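Local coordinates for EpsJ (Vibrio vulnificus, PDB 2RET), which pairs with the pseudopilin EpsI in the type 2 secretion system, probably as part of the pseudopilus that drives protein export, at residues L143-A148 / Y165-G170; Q22-M27 / T116-D121. One frame throughout, in Å; residues are numbered along the deposited sequence.

Contact 1 and contact 2 lie on opposite sides of the chain's centre, about 24 Å apart between their centres, and both are partly buried. Contact 1 joins the loop that leads into strand 148-155 to the end of strand 159-166, within the four-stranded sheet and just beyond it. Contact 2 sets helix 10-32 against strand 114-119, an outermost strand of the six-stranded sheet. The chemistry follows the place: two chain pieces running out of a sheet are joined by hydroxyls, carbonyls and waters, whereas a helix packed on a sheet meets it chiefly through alkyl groups. Both contacts also touch a second EpsJ subunit and the EpsI chain.

Contact 1: residues L143-A148 / Y165-G170; sequences LTLPAA and YLTPEG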
ATOM      1  N   LEU B 143      -9.504 -21.218  -4.447  1.00 16.57           N
ATOM      2  CA  LEU B 143      -9.461 -20.234  -3.365  1.00 15.81           C
ATOM      3  C   LEU B 143      -8.130 -19.501  -3.206  1.00 14.89           C
ATOM      4  O   LEU B 143      -8.098 -18.426  -2.651  1.00 15.11           O
ATOM      5  CB  LEU B 143      -9.841 -20.908  -2.040  1.00 15.77           C
ATOM      6  CG  LEU B 143     -11.230 -21.560  -2.007  1.00 15.38           C
ATOM      7  CD1 LEU B 143     -11.521 -22.159  -0.627  1.00 13.76           C
ATOM      8  CD2 LEU B 143     -12.300 -20.561  -2.444  1.00 13.65           C
ATOM      9  N   THR B 144      -7.043 -20.089  -3.684  1.00 14.18           N
ATOM     10  CA  THR B 144      -5.699 -19.540  -3.507  1.00 13.26           C
ATOM     11  C   THR B 144      -4.824 -19.947  -4.710  1.00 12.66           C
ATOM     12  O   THR B 144      -5.074 -20.959  -5.366  1.00 12.65           O
ATOM     13  CB  THR B 144      -5.064 -20.001  -2.139  1.00 13.37           C
ATOM     14  OG1 THR B 144      -3.881 -19.238  -1.854  1.00 12.00           O
ATOM     15  CG2 THR B 144      -4.682 -21.485  -2.174  1.00 13.33           C
ATOM     16  N   LEU B 145      -3.813 -19.146  -5.018  1.00 12.14           N
ATOM     17  CA  LEU B 145      -2.908 -19.453  -6.122  1.00 11.65           C
ATOM     18  C   LEU B 145      -1.836 -20.372  -5.584  1.00 11.71           C
ATOM     19  O   LEU B 145      -1.634 -20.429  -4.376  1.00 12.12           O
ATOM     20  CB  LEU B 145      -2.275 -18.180  -6.707  1.00 11.17           C
ATOM     21  CG  LEU B 145      -3.175 -17.270  -7.581  1.00 10.76           C
ATOM     22  CD1 LEU B 145      -2.557 -15.909  -7.702  1.00  9.04           C
ATOM     23  CD2 LEU B 145      -3.440 -17.894  -8.992  1.00  7.47           C
ATOM     24  N   PRO B 146      -1.131 -21.101  -6.467  1.00 11.09           N
ATOM     25  CA  PRO B 146       0.054 -21.814  -5.982  1.00 11.03           C
ATOM     26  C   PRO B 146       1.141 -20.815  -5.570  1.00 10.69           C
ATOM     27  O   PRO B 146       1.221 -19.737  -6.156  1.00 10.66           O
ATOM     28  CB  PRO B 146       0.498 -22.629  -7.214  1.00 10.79           C
ATOM     29  CG  PRO B 146       0.035 -21.790  -8.356  1.00 10.31           C
ATOM     30  CD  PRO B 146      -1.312 -21.277  -7.912  1.00 11.00           C
ATOM     31  N   ALA B 147       1.960 -21.158  -4.575  1.00 10.11           N
ATOM     32  CA  ALA B 147       3.032 -20.266  -4.105  1.00 10.49           C
ATOM     33  C   ALA B 147       4.031 -19.906  -5.252  1.00 10.60           C
ATOM     34  O   ALA B 147       4.623 -18.829  -5.262  1.00  9.92           O
ATOM     35  CB  ALA B 147       3.781 -20.925  -2.880  1.00  9.67           C
ATOM     36  N   ALA B 148       4.185 -20.826  -6.201  1.00 10.84           N
ATOM     37  CA  ALA B 148       5.086 -20.685  -7.353  1.00 11.44           C
ATOM     38  C   ALA B 148       4.569 -21.482  -8.564  1.00 12.26           C
ATOM     39  O   ALA B 148       3.807 -22.430  -8.437  1.00 11.37           O
ATOM     40  CB  ALA B 148       6.501 -21.130  -6.998  1.00 11.99           C
ATOM     41  N   TYR B 165       8.229 -18.543 -11.224  1.00 12.22           N
ATOM     42  CA  TYR B 165       7.678 -17.262 -10.823  1.00 13.09           C
ATOM     43  C   TYR B 165       6.886 -17.426  -9.537  1.00 13.58           C
ATOM     44  O   TYR B 165       6.174 -18.426  -9.382  1.00 13.21           O
ATOM     45  CB  TYR B 165       6.711 -16.759 -11.897  1.00 14.03           C
ATOM     46  CG  TYR B 165       7.250 -16.674 -13.291  1.00 13.62           C
ATOM     47  CD1 TYR B 165       7.960 -15.548 -13.710  1.00 14.73           C
ATOM     48  CD2 TYR B 165       7.007 -17.685 -14.212  1.00 16.28           C
ATOM     49  CE1 TYR B 165       8.457 -15.455 -14.991  1.00 13.52           C
ATOM     50  CE2 TYR B 165       7.488 -17.609 -15.492  1.00 14.85           C
ATOM     51  CZ  TYR B 165       8.192 -16.477 -15.890  1.00 17.86           C
ATOM     52  OH  TYR B 165       8.652 -16.368 -17.171  1.00 17.10           O
ATOM     53  N   LEU B 166       7.020 -16.468  -8.612  1.00 13.84           N
ATOM     54  CA  LEU B 166       6.251 -16.504  -7.360  1.00 13.62           C
ATOM     55  C   LEU B 166       4.968 -15.720  -7.516  1.00 13.49           C
ATOM     56  O   LEU B 166       4.924 -14.795  -8.278  1.00 13.35           O
ATOM     57  CB  LEU B 166       7.045 -15.950  -6.188  1.00 13.11           C
ATOM     58  CG  LEU B 166       8.398 -16.605  -5.878  1.00 13.31           C
ATOM     59  CD1 LEU B 166       8.867 -16.142  -4.492  1.00 12.49           C
ATOM     60  CD2 LEU B 166       8.370 -18.100  -5.962  1.00 10.81           C
ATOM     61  N   THR B 167       3.908 -16.143  -6.837  1.00 14.52           N
ATOM     62  CA  THR B 167       2.612 -15.497  -6.932  1.00 14.58           C
ATOM     63  C   THR B 167       2.361 -14.676  -5.706  1.00 16.30           C
ATOM     64  O   THR B 167       3.060 -14.821  -4.696  1.00 16.61           O
ATOM     65  CB  THR B 167       1.453 -16.511  -7.022  1.00 14.97           C
ATOM     66  OG1 THR B 167       1.471 -17.350  -5.862  1.00 11.95           O
ATOM     67  CG2 THR B 167       1.512 -17.314  -8.331  1.00 11.36           C
ATOM     68  N   PRO B 168       1.371 -13.776  -5.779  1.00 18.37           N
ATOM     69  CA  PRO B 168       1.004 -13.046  -4.547  1.00 19.17           C
ATOM     70  C   PRO B 168       0.266 -13.915  -3.518  1.00 20.17           C
ATOM     71  O   PRO B 168      -0.492 -14.831  -3.880  1.00 19.22           O
ATOM     72  CB  PRO B 168       0.119 -11.918  -5.050  1.00 19.24           C
ATOM     73  CG  PRO B 168      -0.485 -12.447  -6.327  1.00 19.57           C
ATOM     74  CD  PRO B 168       0.602 -13.315  -6.952  1.00 18.67           C
ATOM     75  N   GLU B 169       0.501 -13.609  -2.242  1.00 21.48           N
ATOM     76  CA  GLU B 169      -0.159 -14.322  -1.148  1.00 22.57           C
ATOM     77  C   GLU B 169      -1.576 -13.803  -0.993  1.00 21.53           C
ATOM     78  O   GLU B 169      -1.847 -12.620  -1.252  1.00 22.10           O
ATOM     79  CB  GLU B 169       0.634 -14.204   0.160  1.00 23.02           C
ATOM     80  CG  GLU B 169       2.062 -14.753   0.020  1.00 27.17           C
ATOM     81  CD  GLU B 169       2.643 -15.260   1.341  1.00 32.65           C
ATOM     82  OE1 GLU B 169       2.106 -16.270   1.869  1.00 36.01           O
ATOM     83  OE2 GLU B 169       3.630 -14.654   1.844  1.00 35.96           O
ATOM     84  N   GLY B 170      -2.473 -14.704  -0.597  1.00 20.86           N
ATOM     85  CA  GLY B 170      -3.871 -14.364  -0.324  1.00 19.84           C
ATOM     86  C   GLY B 170      -4.852 -15.470  -0.668  1.00 19.14           C
ATOM     87  O   GLY B 170      -4.619 -16.274  -1.577  1.00 17.94           O
TER
HETATM   88  O   HOH W   1      -2.757 -16.616  -3.407  1.00 28.48           O
HETATM   89  O   HOH W   2       4.567 -16.953  -3.402  1.00 29.10           O
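The end of an antiparallel strand pair makes this contact: strand 159-166 ends level with the start of its partner strand 148-155, and the chain goes on as loop 167-170, which lies along residues 143-147. The last bridge, Ala148 with Leu166, is a non-hydrogen-bonded pair, and the small CB of Ala148 lies 3.7 Å from CD2 of Leu166. Next to it the N of Thr167 lies 3.2 Å from the O of Ala147, its N-H pointing nearly straight at it (166°), although it comes in from above the carbonyl plane. Water 2 also gives a proton to that oxygen and another to the O of Thr167, so it bridges the two segments.

Thr167 has the largest share of the contact. Its OG1 stands in the crowded position between backbone N and carbonyl carbon (chi1 59°), and from there it donates to a lone pair of the Pro146 O, in the carbonyl plane, at a very short 2.4 Å. Threonine suits the place: OG1 makes the bond, CG2, anti to the carbonyl carbon, lies against the same Pro146 O, and CB meets the CB and CD1 of Leu145, whose side chain crosses those of Thr167 and Pro168 obliquely, its CD1 4.2 Å from CD of Pro168. Farther out the segments separate, and water 1 fills in: it accepts from Leu145 N and donates to the O of Pro168 and the O of Gly170. OG1 of Thr144, anti to its own N, lies 3.1 Å from that same Gly170 O. Gly170 adopts backbone angles at which a CB would jam against the preceding carbonyl.

Leu145 and Pro146 lean on Leu52 of strand 49-56, Tyr165 packs beside Met28 and Asp29 of helix 10-32, and Ala147 and Leu166 touch Leu30 and Met29 of the EpsI chain.

Contact 2: residues Q22-M27 / T116-D121; sequences QRALVM and TPLLSD
From its CB, which points at the helix, the side chain of Leu118 swings CG anti to the backbone N (chi1 -155°) and into the surface of helix 10-32. CG settles over Ala24, 3.7 Å from its CA and almost as near to its CB. There the chain forks. CD1 reaches past the CA of Ala24 to the CB of Met27, 3.9 Å away, while CD2 lies 4.0 Å from the CG of Met27 and more loosely near the O of Ala24. Both methyls thus lie in the notch between Ala24 and Met27, residues three apart on the same side of the helix. Alanine suits the nearer position: with a single methyl beyond its backbone, it lets the branch of a leucine come right down to the helix CA.

This is helix-on-sheet packing of the pilin kind, in which the long N-terminal helix lies against an antiparallel sheet. Here the axes of helix 22-27 and strand 116-119 approach to 7.6 Å and make an angle of 116°. The strand carries a classic beta bulge, Leu118 and Leu119 both facing Leu97 of the neighbouring strand, so successive leucines both reach the helix. Leu119 comes in beside Leu118 and sets CD1 4.0 Å from the CB of Ala24; its other neighbours include Leu21 of the helix and Leu153 of strand 148-155.

Met27, a selenomethionine here, extends CG anti to its N (chi1 -174°), then bends at chi2 and chi3, so that its flexible chain crosses Leu118 obliquely and its CE ends 4.3 Å from CG2 of Thr116. Tyr90 of strand 79-93 packs against both Met27 and Leu118, and Arg23 lies against Thr116 of the second EpsJ subunit.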
ATOM      1  N   GLN B  22      14.724 -13.315 -26.098  1.00 14.45           N
ATOM      2  CA  GLN B  22      14.772 -12.232 -25.103  1.00 15.15           C
ATOM      3  C   GLN B  22      13.427 -11.501 -25.028  1.00 14.82           C
ATOM      4  O   GLN B  22      12.926 -11.253 -23.955  1.00 14.12           O
ATOM      5  CB  GLN B  22      15.894 -11.252 -25.480  1.00 15.86           C
ATOM      6  CG  GLN B  22      16.740 -10.690 -24.357  1.00 19.56           C
ATOM      7  CD  GLN B  22      17.973  -9.905 -24.900  1.00 25.84           C
ATOM      8  OE1 GLN B  22      18.676 -10.360 -25.828  1.00 27.60           O
ATOM      9  NE2 GLN B  22      18.236  -8.727 -24.310  1.00 28.77           N
ATOM     10  N   ARG B  23      12.863 -11.148 -26.185  1.00 15.00           N
ATOM     11  CA  ARG B  23      11.549 -10.524 -26.250  1.00 15.30           C
ATOM     12  C   ARG B  23      10.441 -11.343 -25.624  1.00 14.64           C
ATOM     13  O   ARG B  23       9.628 -10.807 -24.885  1.00 14.15           O
ATOM     14  CB  ARG B  23      11.163 -10.155 -27.686  1.00 15.32           C
ATOM     15  CG  ARG B  23      11.744  -8.855 -28.126  1.00 18.94           C
ATOM     16  CD  ARG B  23      11.064  -8.328 -29.357  1.00 21.73           C
ATOM     17  NE  ARG B  23      11.139  -9.290 -30.427  1.00 24.77           N
ATOM     18  CZ  ARG B  23      12.168  -9.421 -31.260  1.00 28.17           C
ATOM     19  NH1 ARG B  23      13.249  -8.637 -31.180  1.00 30.03           N
ATOM     20  NH2 ARG B  23      12.116 -10.359 -32.182  1.00 28.95           N
ATOM     21  N   ALA B  24      10.402 -12.626 -25.957  1.00 15.18           N
ATOM     22  CA  ALA B  24       9.456 -13.576 -25.368  1.00 15.04           C
ATOM     23  C   ALA B  24       9.561 -13.618 -23.847  1.00 14.90           C
ATOM     24  O   ALA B  24       8.559 -13.605 -23.171  1.00 14.16           O
ATOM     25  CB  ALA B  24       9.650 -14.977 -25.968  1.00 14.38           C
ATOM     26  N   LEU B  25      10.781 -13.632 -23.316  1.00 15.40           N
ATOM     27  CA  LEU B  25      11.003 -13.785 -21.878  1.00 15.09           C
ATOM     28  C   LEU B  25      10.572 -12.544 -21.129  1.00 15.20           C
ATOM     29  O   LEU B  25      10.088 -12.633 -19.996  1.00 14.75           O
ATOM     30  CB  LEU B  25      12.482 -14.074 -21.572  1.00 15.28           C
ATOM     31  CG  LEU B  25      13.051 -15.468 -21.914  1.00 16.70           C
ATOM     32  CD1 LEU B  25      14.521 -15.520 -21.613  1.00 16.85           C
ATOM     33  CD2 LEU B  25      12.332 -16.557 -21.163  1.00 14.85           C
ATOM     34  N   VAL B  26      10.798 -11.381 -21.738  1.00 14.49           N
ATOM     35  CA  VAL B  26      10.357 -10.118 -21.153  1.00 14.76           C
ATOM     36  C   VAL B  26       8.848 -10.097 -21.008  1.00 15.35           C
ATOM     37  O   VAL B  26       8.334  -9.765 -19.962  1.00 15.68           O
ATOM     38  CB  VAL B  26      10.882  -8.869 -21.962  1.00 14.85           C
ATOM     39  CG1 VAL B  26      10.159  -7.552 -21.560  1.00 12.43           C
ATOM     40  CG2 VAL B  26      12.363  -8.735 -21.780  1.00 12.74           C
HETATM   41  N   MSE B  27       8.146 -10.454 -22.072  1.00 16.75           N
HETATM   42  CA  MSE B  27       6.680 -10.568 -22.069  1.00 17.69           C
HETATM   43  C   MSE B  27       6.131 -11.539 -21.024  1.00 16.34           C
HETATM   44  O   MSE B  27       5.186 -11.233 -20.306  1.00 15.65           O
HETATM   45  CB  MSE B  27       6.204 -10.963 -23.457  1.00 18.40           C
HETATM   46  CG  MSE B  27       4.685 -10.958 -23.596  1.00 25.93           C
HETATM   47 SE   MSE B  27       3.915  -9.142 -23.642  1.00 45.32          SE
HETATM   48  CE  MSE B  27       4.043  -9.011 -25.630  1.00 38.38           C
ATOM     49  N   THR B 116      -0.578 -12.300 -29.896  1.00 16.34           N
ATOM     50  CA  THR B 116       0.783 -11.988 -30.217  1.00 18.46           C
ATOM     51  C   THR B 116       1.574 -13.265 -30.492  1.00 19.70           C
ATOM     52  O   THR B 116       1.785 -14.065 -29.569  1.00 19.78           O
ATOM     53  CB  THR B 116       1.430 -11.240 -29.065  1.00 19.32           C
ATOM     54  OG1 THR B 116       0.676 -10.056 -28.833  1.00 20.40           O
ATOM     55  CG2 THR B 116       2.897 -10.853 -29.389  1.00 20.97           C
ATOM     56  N   PRO B 117       2.048 -13.440 -31.751  1.00 20.41           N
ATOM     57  CA  PRO B 117       3.087 -14.459 -32.029  1.00 20.73           C
ATOM     58  C   PRO B 117       4.382 -14.138 -31.307  1.00 20.48           C
ATOM     59  O   PRO B 117       5.130 -13.268 -31.744  1.00 22.15           O
ATOM     60  CB  PRO B 117       3.303 -14.388 -33.544  1.00 20.74           C
ATOM     61  CG  PRO B 117       2.427 -13.310 -34.055  1.00 20.95           C
ATOM     62  CD  PRO B 117       1.669 -12.665 -32.948  1.00 20.58           C
ATOM     63  N   LEU B 118       4.661 -14.851 -30.226  1.00 19.90           N
ATOM     64  CA  LEU B 118       5.778 -14.512 -29.369  1.00 19.73           C
ATOM     65  C   LEU B 118       7.090 -15.255 -29.714  1.00 18.93           C
ATOM     66  O   LEU B 118       8.209 -14.695 -29.613  1.00 18.46           O
ATOM     67  CB  LEU B 118       5.359 -14.804 -27.929  1.00 20.13           C
ATOM     68  CG  LEU B 118       6.063 -14.041 -26.826  1.00 21.08           C
ATOM     69  CD1 LEU B 118       6.091 -12.485 -27.083  1.00 21.07           C
ATOM     70  CD2 LEU B 118       5.355 -14.356 -25.541  1.00 22.97           C
ATOM     71  N   LEU B 119       6.965 -16.517 -30.099  1.00 17.86           N
ATOM     72  CA  LEU B 119       8.145 -17.351 -30.278  1.00 17.41           C
ATOM     73  C   LEU B 119       7.867 -18.548 -31.188  1.00 16.23           C
ATOM     74  O   LEU B 119       7.055 -19.401 -30.886  1.00 14.76           O
ATOM     75  CB  LEU B 119       8.642 -17.801 -28.889  1.00 17.68           C
ATOM     76  CG  LEU B 119      10.031 -18.355 -28.657  1.00 17.70           C
ATOM     77  CD1 LEU B 119      11.090 -17.329 -28.932  1.00 15.70           C
ATOM     78  CD2 LEU B 119      10.072 -18.834 -27.190  1.00 16.68           C
ATOM     79  N   SER B 120       8.591 -18.586 -32.299  1.00 15.25           N
ATOM     80  CA  SER B 120       8.491 -19.645 -33.276  1.00 15.45           C
ATOM     81  C   SER B 120       9.306 -20.851 -32.828  1.00 14.37           C
ATOM     82  O   SER B 120      10.098 -20.779 -31.908  1.00 14.23           O
ATOM     83  CB  SER B 120       8.993 -19.147 -34.629  1.00 15.40           C
ATOM     84  OG  SER B 120      10.344 -18.755 -34.471  1.00 17.17           O
ATOM     85  N   ASP B 121       9.053 -21.976 -33.450  1.00 14.60           N
ATOM     86  CA  ASP B 121       9.736 -23.225 -33.121  1.00 15.57           C
ATOM     87  C   ASP B 121       9.710 -23.583 -31.630  1.00 15.24           C
ATOM     88  O   ASP B 121      10.753 -23.882 -31.019  1.00 15.15           O
ATOM     89  CB  ASP B 121      11.166 -23.209 -33.664  1.00 15.86           C
ATOM     90  CG  ASP B 121      11.223 -23.365 -35.184  1.00 17.84           C
ATOM     91  OD1 ASP B 121      10.204 -23.705 -35.842  1.00 18.09           O
ATOM     92  OD2 ASP B 121      12.321 -23.153 -35.720  1.00 21.67           O
TER